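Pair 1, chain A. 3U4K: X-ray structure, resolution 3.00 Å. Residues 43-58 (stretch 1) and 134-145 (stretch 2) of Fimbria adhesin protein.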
# COMPACT_ATOMS: atom_id res chain seq x y z
N VAL A 43 -15.68 9.49 -7.90
CA VAL A 43 -16.12 9.79 -9.26
C VAL A 43 -15.00 10.42 -10.09
O VAL A 43 -14.49 11.50 -9.76
CB VAL A 43 -17.37 10.71 -9.28
CG1 VAL A 43 -17.90 10.88 -10.69
CG2 VAL A 43 -18.45 10.18 -8.36
N VAL A 44 -14.62 9.74 -11.17
CA VAL A 44 -13.52 10.20 -12.04
C VAL A 44 -14.00 11.24 -13.05
O VAL A 44 -14.95 11.00 -13.80
CB VAL A 44 -12.88 9.02 -12.81
CG1 VAL A 44 -11.61 9.48 -13.52
CG2 VAL A 44 -12.56 7.87 -11.87
N SER A 45 -13.35 12.40 -13.05
CA SER A 45 -13.66 13.45 -14.02
C SER A 45 -13.00 13.15 -15.37
O SER A 45 -11.83 12.74 -15.41
CB SER A 45 -13.20 14.82 -13.51
OG SER A 45 -13.21 15.77 -14.56
N PRO A 46 -13.74 13.35 -16.48
CA PRO A 46 -13.18 13.13 -17.81
C PRO A 46 -12.06 14.12 -18.15
O PRO A 46 -11.17 13.79 -18.93
CB PRO A 46 -14.39 13.34 -18.74
CG PRO A 46 -15.59 13.18 -17.87
CD PRO A 46 -15.17 13.73 -16.54
N ASP A 47 -12.11 15.30 -17.54
CA ASP A 47 -11.14 16.37 -17.80
C ASP A 47 -9.77 16.13 -17.16
O ASP A 47 -8.79 16.76 -17.55
CB ASP A 47 -11.69 17.71 -17.31
CG ASP A 47 -12.88 18.16 -18.12
OD1 ASP A 47 -12.67 18.75 -19.20
OD2 ASP A 47 -14.01 17.94 -17.66
N LEU A 48 -9.73 15.22 -16.19
CA LEU A 48 -8.51 14.90 -15.47
C LEU A 48 -7.48 14.25 -16.40
O LEU A 48 -7.76 13.21 -17.00
CB LEU A 48 -8.84 13.96 -14.30
CG LEU A 48 -8.15 14.15 -12.94
CD1 LEU A 48 -8.41 15.53 -12.37
CD2 LEU A 48 -8.65 13.08 -11.99
N PRO A 49 -6.30 14.89 -16.55
CA PRO A 49 -5.27 14.40 -17.48
C PRO A 49 -4.64 13.09 -17.02
O PRO A 49 -4.66 12.77 -15.83
CB PRO A 49 -4.23 15.52 -17.49
CG PRO A 49 -4.43 16.25 -16.20
CD PRO A 49 -5.89 16.13 -15.87
N VAL A 50 -4.09 12.34 -17.97
CA VAL A 50 -3.48 11.04 -17.69
C VAL A 50 -2.28 11.20 -16.76
O VAL A 50 -1.51 12.16 -16.88
CB VAL A 50 -3.12 10.27 -18.99
CG1 VAL A 50 -1.81 10.79 -19.60
CG2 VAL A 50 -3.04 8.78 -18.74
N GLY A 51 -2.15 10.27 -15.81
CA GLY A 51 -1.05 10.31 -14.85
C GLY A 51 -1.36 11.06 -13.56
O GLY A 51 -0.71 10.82 -12.55
N SER A 52 -2.34 11.96 -13.60
CA SER A 52 -2.68 12.77 -12.43
C SER A 52 -3.48 11.98 -11.37
O SER A 52 -4.04 10.92 -11.66
CB SER A 52 -3.42 14.05 -12.84
OG SER A 52 -4.75 13.77 -13.24
N VAL A 53 -3.51 12.51 -10.15
CA VAL A 53 -4.18 11.86 -9.03
C VAL A 53 -5.69 12.06 -9.10
O VAL A 53 -6.17 13.19 -9.23
CB VAL A 53 -3.61 12.34 -7.67
CG1 VAL A 53 -4.56 12.04 -6.51
CG2 VAL A 53 -2.25 11.71 -7.40
N ILE A 54 -6.43 10.96 -9.01
CA ILE A 54 -7.89 11.00 -8.95
C ILE A 54 -8.31 11.22 -7.51
O ILE A 54 -9.11 12.12 -7.22
CB ILE A 54 -8.52 9.69 -9.47
CG1 ILE A 54 -8.00 9.35 -10.88
CG2 ILE A 54 -10.04 9.78 -9.46
CD1 ILE A 54 -8.26 7.93 -11.31
N ALA A 55 -7.78 10.40 -6.62
CA ALA A 55 -8.04 10.51 -5.19
C ALA A 55 -6.86 9.98 -4.38
O ALA A 55 -6.13 9.10 -4.83
CB ALA A 55 -9.32 9.78 -4.82
N THR A 56 -6.68 10.54 -3.18
CA THR A 56 -5.60 10.14 -2.28
C THR A 56 -6.10 10.03 -0.84
O THR A 56 -7.03 10.75 -0.44
CB THR A 56 -4.39 11.11 -2.39
OG1 THR A 56 -3.30 10.59 -1.63
CG2 THR A 56 -4.75 12.50 -1.88
N LYS A 57 -5.50 9.13 -0.07
CA LYS A 57 -5.82 9.01 1.36
C LYS A 57 -4.59 8.65 2.18
O LYS A 57 -3.78 7.81 1.77
CB LYS A 57 -6.94 8.01 1.60
CG LYS A 57 -7.72 8.26 2.88
CD LYS A 57 -8.99 7.44 2.94
CE LYS A 57 -10.09 8.15 3.72
NZ LYS A 57 -9.65 8.56 5.08
N THR A 58 -4.47 9.27 3.35
CA THR A 58 -3.31 9.10 4.21
C THR A 58 -3.70 8.69 5.63
O THR A 58 -4.50 9.36 6.29
CB THR A 58 -2.43 10.37 4.23
OG1 THR A 58 -1.77 10.50 2.96
CG2 THR A 58 -1.39 10.32 5.32
N THR A 134 3.44 8.07 8.04
CA THR A 134 2.20 8.14 7.29
C THR A 134 2.21 7.07 6.21
O THR A 134 3.25 6.84 5.59
CB THR A 134 2.01 9.52 6.60
OG1 THR A 134 3.04 9.73 5.63
CG2 THR A 134 2.01 10.65 7.63
N PHE A 135 1.07 6.43 6.00
CA PHE A 135 0.90 5.55 4.84
C PHE A 135 -0.07 6.21 3.87
O PHE A 135 -1.13 6.67 4.27
CB PHE A 135 0.40 4.16 5.25
CG PHE A 135 0.49 3.14 4.15
CD1 PHE A 135 1.65 2.37 3.99
CD2 PHE A 135 -0.57 2.93 3.28
CE1 PHE A 135 1.74 1.43 2.97
CE2 PHE A 135 -0.49 1.99 2.26
CZ PHE A 135 0.67 1.24 2.11
N THR A 136 0.31 6.25 2.59
CA THR A 136 -0.49 6.96 1.58
C THR A 136 -0.82 6.11 0.35
O THR A 136 0.07 5.60 -0.33
CB THR A 136 0.20 8.28 1.15
OG1 THR A 136 0.33 9.14 2.29
CG2 THR A 136 -0.61 9.01 0.09
N LEU A 137 -2.12 5.97 0.09
CA LEU A 137 -2.63 5.32 -1.11
C LEU A 137 -3.01 6.37 -2.16
O LEU A 137 -3.72 7.33 -1.86
CB LEU A 137 -3.83 4.43 -0.77
CG LEU A 137 -4.60 3.76 -1.91
CD1 LEU A 137 -3.72 2.78 -2.70
CD2 LEU A 137 -5.84 3.05 -1.39
N ASP A 138 -2.51 6.18 -3.38
CA ASP A 138 -2.81 7.07 -4.49
C ASP A 138 -3.58 6.34 -5.58
O ASP A 138 -3.16 5.28 -6.04
CB ASP A 138 -1.53 7.66 -5.08
CG ASP A 138 -0.98 8.82 -4.26
OD1 ASP A 138 -1.71 9.36 -3.41
OD2 ASP A 138 0.20 9.18 -4.48
N ILE A 139 -4.71 6.92 -5.98
CA ILE A 139 -5.46 6.43 -7.14
C ILE A 139 -5.12 7.29 -8.35
O ILE A 139 -5.38 8.50 -8.37
CB ILE A 139 -6.98 6.40 -6.87
CG1 ILE A 139 -7.29 5.49 -5.68
CG2 ILE A 139 -7.72 5.91 -8.11
CD1 ILE A 139 -8.68 5.65 -5.12
N ILE A 140 -4.52 6.65 -9.36
CA ILE A 140 -3.98 7.33 -10.53
C ILE A 140 -4.81 7.00 -11.78
O ILE A 140 -5.27 5.87 -11.94
CB ILE A 140 -2.51 6.90 -10.79
CG1 ILE A 140 -1.67 6.97 -9.50
CG2 ILE A 140 -1.88 7.69 -11.94
CD1 ILE A 140 -1.51 8.35 -8.90
N LYS A 141 -4.98 8.00 -12.64
CA LYS A 141 -5.60 7.80 -13.95
C LYS A 141 -4.57 7.25 -14.95
O LYS A 141 -3.67 7.98 -15.39
CB LYS A 141 -6.22 9.11 -14.45
CG LYS A 141 -7.14 8.95 -15.65
CD LYS A 141 -8.00 10.19 -15.87
CE LYS A 141 -8.93 10.03 -17.06
NZ LYS A 141 -9.92 11.14 -17.14
N THR A 142 -4.71 5.97 -15.28
CA THR A 142 -3.77 5.24 -16.14
C THR A 142 -3.99 5.51 -17.63
O THR A 142 -3.03 5.65 -18.39
CB THR A 142 -3.86 3.71 -15.89
OG1 THR A 142 -3.64 3.43 -14.50
CG2 THR A 142 -2.84 2.94 -16.73
N SER A 143 -5.26 5.57 -18.03
CA SER A 143 -5.63 5.80 -19.43
C SER A 143 -6.60 6.98 -19.55
O SER A 143 -7.21 7.39 -18.56
CB SER A 143 -6.25 4.54 -20.02
OG SER A 143 -6.63 4.73 -21.38
N THR A 144 -6.73 7.51 -20.76
CA THR A 144 -7.67 8.60 -21.05
C THR A 144 -9.12 8.12 -20.93
O THR A 144 -10.03 8.92 -20.70
CB THR A 144 -7.44 9.19 -22.46
OG1 THR A 144 -7.53 8.15 -23.43
CG2 THR A 144 -6.07 9.87 -22.55
N THR A 145 -9.32 6.82 -21.10
CA THR A 145 -10.61 6.18 -20.87
C THR A 145 -10.59 5.31 -19.61
O THR A 145 -9.81 4.36 -19.51
CB THR A 145 -11.08 5.37 -22.11
OG1 THR A 145 -12.23 4.59 -21.77
CG2 THR A 145 -9.97 4.45 -22.64

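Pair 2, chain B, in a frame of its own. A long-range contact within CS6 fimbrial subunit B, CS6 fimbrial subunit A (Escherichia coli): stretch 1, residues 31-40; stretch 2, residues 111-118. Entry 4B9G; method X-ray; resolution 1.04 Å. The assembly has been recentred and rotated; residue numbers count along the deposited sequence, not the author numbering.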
# COMPACT_ATOMS: atom_id res chain seq x y z
N ASP B 31 9.93 -3.69 -17.49
CA ASP B 31 9.74 -4.33 -16.19
C ASP B 31 10.22 -3.45 -15.05
O ASP B 31 11.28 -2.85 -15.13
CB ASP B 31 10.49 -5.65 -16.15
CG ASP B 31 9.83 -6.71 -17.02
OD1 ASP B 31 8.95 -6.35 -17.82
OD2 ASP B 31 10.16 -7.89 -16.88
N PRO B 32 9.44 -3.36 -13.97
CA PRO B 32 9.94 -2.64 -12.79
C PRO B 32 11.24 -3.23 -12.27
O PRO B 32 11.47 -4.44 -12.39
CB PRO B 32 8.83 -2.82 -11.75
CG PRO B 32 7.65 -3.24 -12.50
CD PRO B 32 8.09 -3.89 -13.77
N LYS B 33 12.08 -2.41 -11.74
CA LYS B 33 13.33 -2.76 -11.07
C LYS B 33 13.22 -2.84 -9.55
O LYS B 33 12.32 -2.24 -8.97
CB LYS B 33 14.39 -1.82 -11.55
CG LYS B 33 14.57 -1.90 -13.04
CD LYS B 33 15.83 -1.50 -13.52
CE LYS B 33 15.79 -0.25 -14.39
NZ LYS B 33 15.48 -0.58 -15.83
N LEU B 34 14.09 -3.62 -8.90
CA LEU B 34 14.10 -3.65 -7.46
C LEU B 34 14.08 -2.22 -6.94
O LEU B 34 14.79 -1.35 -7.44
CB LEU B 34 15.34 -4.38 -6.94
CG LEU B 34 15.11 -5.76 -6.32
CD1 LEU B 34 14.14 -6.59 -7.13
CD2 LEU B 34 16.44 -6.48 -6.16
N ASN B 35 13.20 -2.01 -5.97
CA ASN B 35 13.07 -0.73 -5.28
C ASN B 35 12.27 0.32 -6.04
O ASN B 35 12.09 1.43 -5.55
CB ASN B 35 14.45 -0.17 -4.90
CG ASN B 35 14.45 0.59 -3.59
OD1 ASN B 35 13.76 0.21 -2.64
ND2 ASN B 35 15.23 1.67 -3.52
N SER B 36 11.73 0.03 -7.20
CA SER B 36 10.87 0.88 -7.98
C SER B 36 9.53 1.07 -7.33
O SER B 36 9.01 0.17 -6.68
CB SER B 36 10.67 0.42 -9.41
OG SER B 36 11.82 0.26 -10.13
N GLN B 37 8.98 2.27 -7.50
CA GLN B 37 7.66 2.56 -6.99
C GLN B 37 6.60 2.10 -7.97
O GLN B 37 6.57 2.50 -9.14
CB GLN B 37 7.49 4.06 -6.73
CG GLN B 37 8.42 4.63 -5.69
CD GLN B 37 8.33 6.13 -5.63
OE1 GLN B 37 7.30 6.69 -5.29
NE2 GLN B 37 9.40 6.80 -6.01
N LEU B 38 5.67 1.26 -7.50
CA LEU B 38 4.59 0.73 -8.34
C LEU B 38 3.34 1.62 -8.31
O LEU B 38 2.63 1.73 -9.32
CB LEU B 38 4.25 -0.68 -7.91
CG LEU B 38 5.41 -1.67 -7.95
CD1 LEU B 38 4.93 -3.07 -7.51
CD2 LEU B 38 6.08 -1.73 -9.32
N TYR B 39 3.07 2.21 -7.15
CA TYR B 39 2.00 3.18 -6.97
C TYR B 39 2.34 3.98 -5.71
O TYR B 39 3.18 3.56 -4.91
CB TYR B 39 0.61 2.54 -6.91
CG TYR B 39 0.31 1.64 -5.72
CD1 TYR B 39 -0.11 2.17 -4.52
CD2 TYR B 39 0.40 0.26 -5.83
CE1 TYR B 39 -0.45 1.35 -3.44
CE2 TYR B 39 0.08 -0.58 -4.76
CZ TYR B 39 -0.37 -0.03 -3.57
OH TYR B 39 -0.73 -0.80 -2.49
N THR B 40 1.67 5.11 -5.54
CA THR B 40 1.81 5.89 -4.31
C THR B 40 0.42 6.13 -3.72
O THR B 40 -0.63 5.93 -4.39
CB THR B 40 2.58 7.14 -4.57
OG1 THR B 40 3.95 6.96 -4.90
CG2 THR B 40 1.89 8.06 -5.33
N PHE B 111 2.79 7.50 1.06
CA PHE B 111 3.37 6.17 1.10
C PHE B 111 3.64 5.73 -0.34
O PHE B 111 3.01 6.23 -1.29
CB PHE B 111 2.42 5.15 1.76
CG PHE B 111 1.98 5.52 3.16
CD1 PHE B 111 0.93 6.41 3.37
CD2 PHE B 111 2.60 4.95 4.28
CE1 PHE B 111 0.52 6.73 4.64
CE2 PHE B 111 2.19 5.27 5.57
CZ PHE B 111 1.15 6.15 5.75
N SER B 112 4.52 4.80 -0.57
CA SER B 112 4.91 4.20 -1.77
C SER B 112 4.87 2.67 -1.69
O SER B 112 5.28 2.09 -0.68
CB SER B 112 6.25 4.74 -2.26
OG SER B 112 7.12 4.47 -1.30
N ALA B 113 4.41 2.02 -2.76
CA ALA B 113 4.51 0.58 -2.94
C ALA B 113 5.83 0.27 -3.65
O ALA B 113 6.04 0.73 -4.78
CB ALA B 113 3.33 0.08 -3.79
N ILE B 114 6.70 -0.47 -2.98
CA ILE B 114 8.07 -0.69 -3.43
C ILE B 114 8.26 -2.13 -3.91
O ILE B 114 8.06 -3.08 -3.15
CB ILE B 114 9.07 -0.40 -2.28
CG1 ILE B 114 8.87 1.02 -1.74
CG2 ILE B 114 10.50 -0.63 -2.75
CD1 ILE B 114 8.98 2.10 -2.78
N TYR B 115 8.64 -2.28 -5.18
CA TYR B 115 8.83 -3.59 -5.81
C TYR B 115 9.98 -4.36 -5.17
O TYR B 115 11.09 -3.83 -5.01
CB TYR B 115 9.10 -3.37 -7.30
CG TYR B 115 9.29 -4.63 -8.09
CD1 TYR B 115 8.21 -5.36 -8.57
CD2 TYR B 115 10.57 -5.12 -8.36
CE1 TYR B 115 8.38 -6.53 -9.29
CE2 TYR B 115 10.75 -6.30 -9.10
CZ TYR B 115 9.64 -6.99 -9.58
OH TYR B 115 9.82 -8.16 -10.27
N THR B 116 9.72 -5.63 -4.87
CA THR B 116 10.73 -6.49 -4.25
C THR B 116 11.02 -7.77 -5.02
O THR B 116 11.89 -8.54 -4.61
CB THR B 116 10.32 -6.94 -2.85
OG1 THR B 116 9.11 -7.70 -2.92
CG2 THR B 116 10.12 -5.79 -1.97
N GLY B 117 10.30 -8.03 -6.10
CA GLY B 117 10.46 -9.27 -6.86
C GLY B 117 9.12 -9.73 -7.39
O GLY B 117 8.15 -8.98 -7.33
N GLY B 118 9.03 -10.95 -7.91
CA GLY B 118 7.76 -11.42 -8.42
C GLY B 118 7.88 -12.73 -9.15
O GLY B 118 8.90 -13.40 -9.09

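The sharpest difference sits at one matched position, Lys141(A) in pair 1 and Tyr115(B) in pair 2. Both side chains leave the strand toward the incoming loop, and each loses more area to the opposite stretch than any other residue of its pair. The lysine, all t, reaches into the loop and spends its charge on backbone: NZ hydrogen-bonds Ser45(A) O and Leu48(A) O, both at 3.0 Å. The tyrosine, also t at chi1, fills the place with a ring. Pro32(B), which matches Leu48(A), lays its CB over one face, 4.2 Å from the ring centroid, and Leu34(B) CD1 comes within 3.9 Å of Tyr115(B) CE2. One design thus gathers loop carbonyls around an ammonium; the other packs apolar groups on an aromatic surface.

Beneath this the backbones agree: 14 central residues superpose at 0.7 Å. In each pair a type II turn, Pro49(A) to Ser52(A) or Lys33(B) to Ser36(B), delivers the chain antiparallel to the long strand, and the chain turns a corner at Ile54(A) or Leu38(B). Four backbone hydrogen bonds recur. Gly51(A) N to Lys141(A) O, 2.8 Å, matches Asn35(B) N to Tyr115(B) O, 2.9 Å; Lys141(A) N to Ser52(A) O, 3.2 Å, matches Tyr115(B) N to Ser36(B) O, 2.9 Å. Past these, Ile54(A) N reaches Ile139(A) O and Leu38(B) N reaches Ala113(B) O, each at 2.8 Å, before Ile139(A) N meets Ala55(A) O at 2.8 Å and Ala113(B) N meets Tyr39(B) O at 2.9 Å.

The turn keeps its serine. Ser52(A) OG donates to Pro49(A) O and Ser36(B) OG to Lys33(B) O, both at 2.8 Å, tying the last turn residue to the first. The position before it has positive phi, filled by glycine in pair 1 and by Asn35(B) in pair 2, whose OD1 lies 3.4 Å from Ile114(B) CG2.

Further along, bulk changes sides. Small Ala55(A) faces large Ile139(A), with CB 4.2 Å from CD1; in pair 2 large Tyr39(B) faces small Ala113(B), whose CB sits over the ring, 3.5 Å from its centroid. On the face shared by Val53(A) and Ile140(A), CG2 of the valine meets CD1 of the isoleucine at 3.8 Å; Gln37(B) CG takes the valine's part, 3.9 Å from Ile114(B) CD1. The rule is to hold the backbone bonds and the turn serine, and let side-chain bulk be traded across the strands.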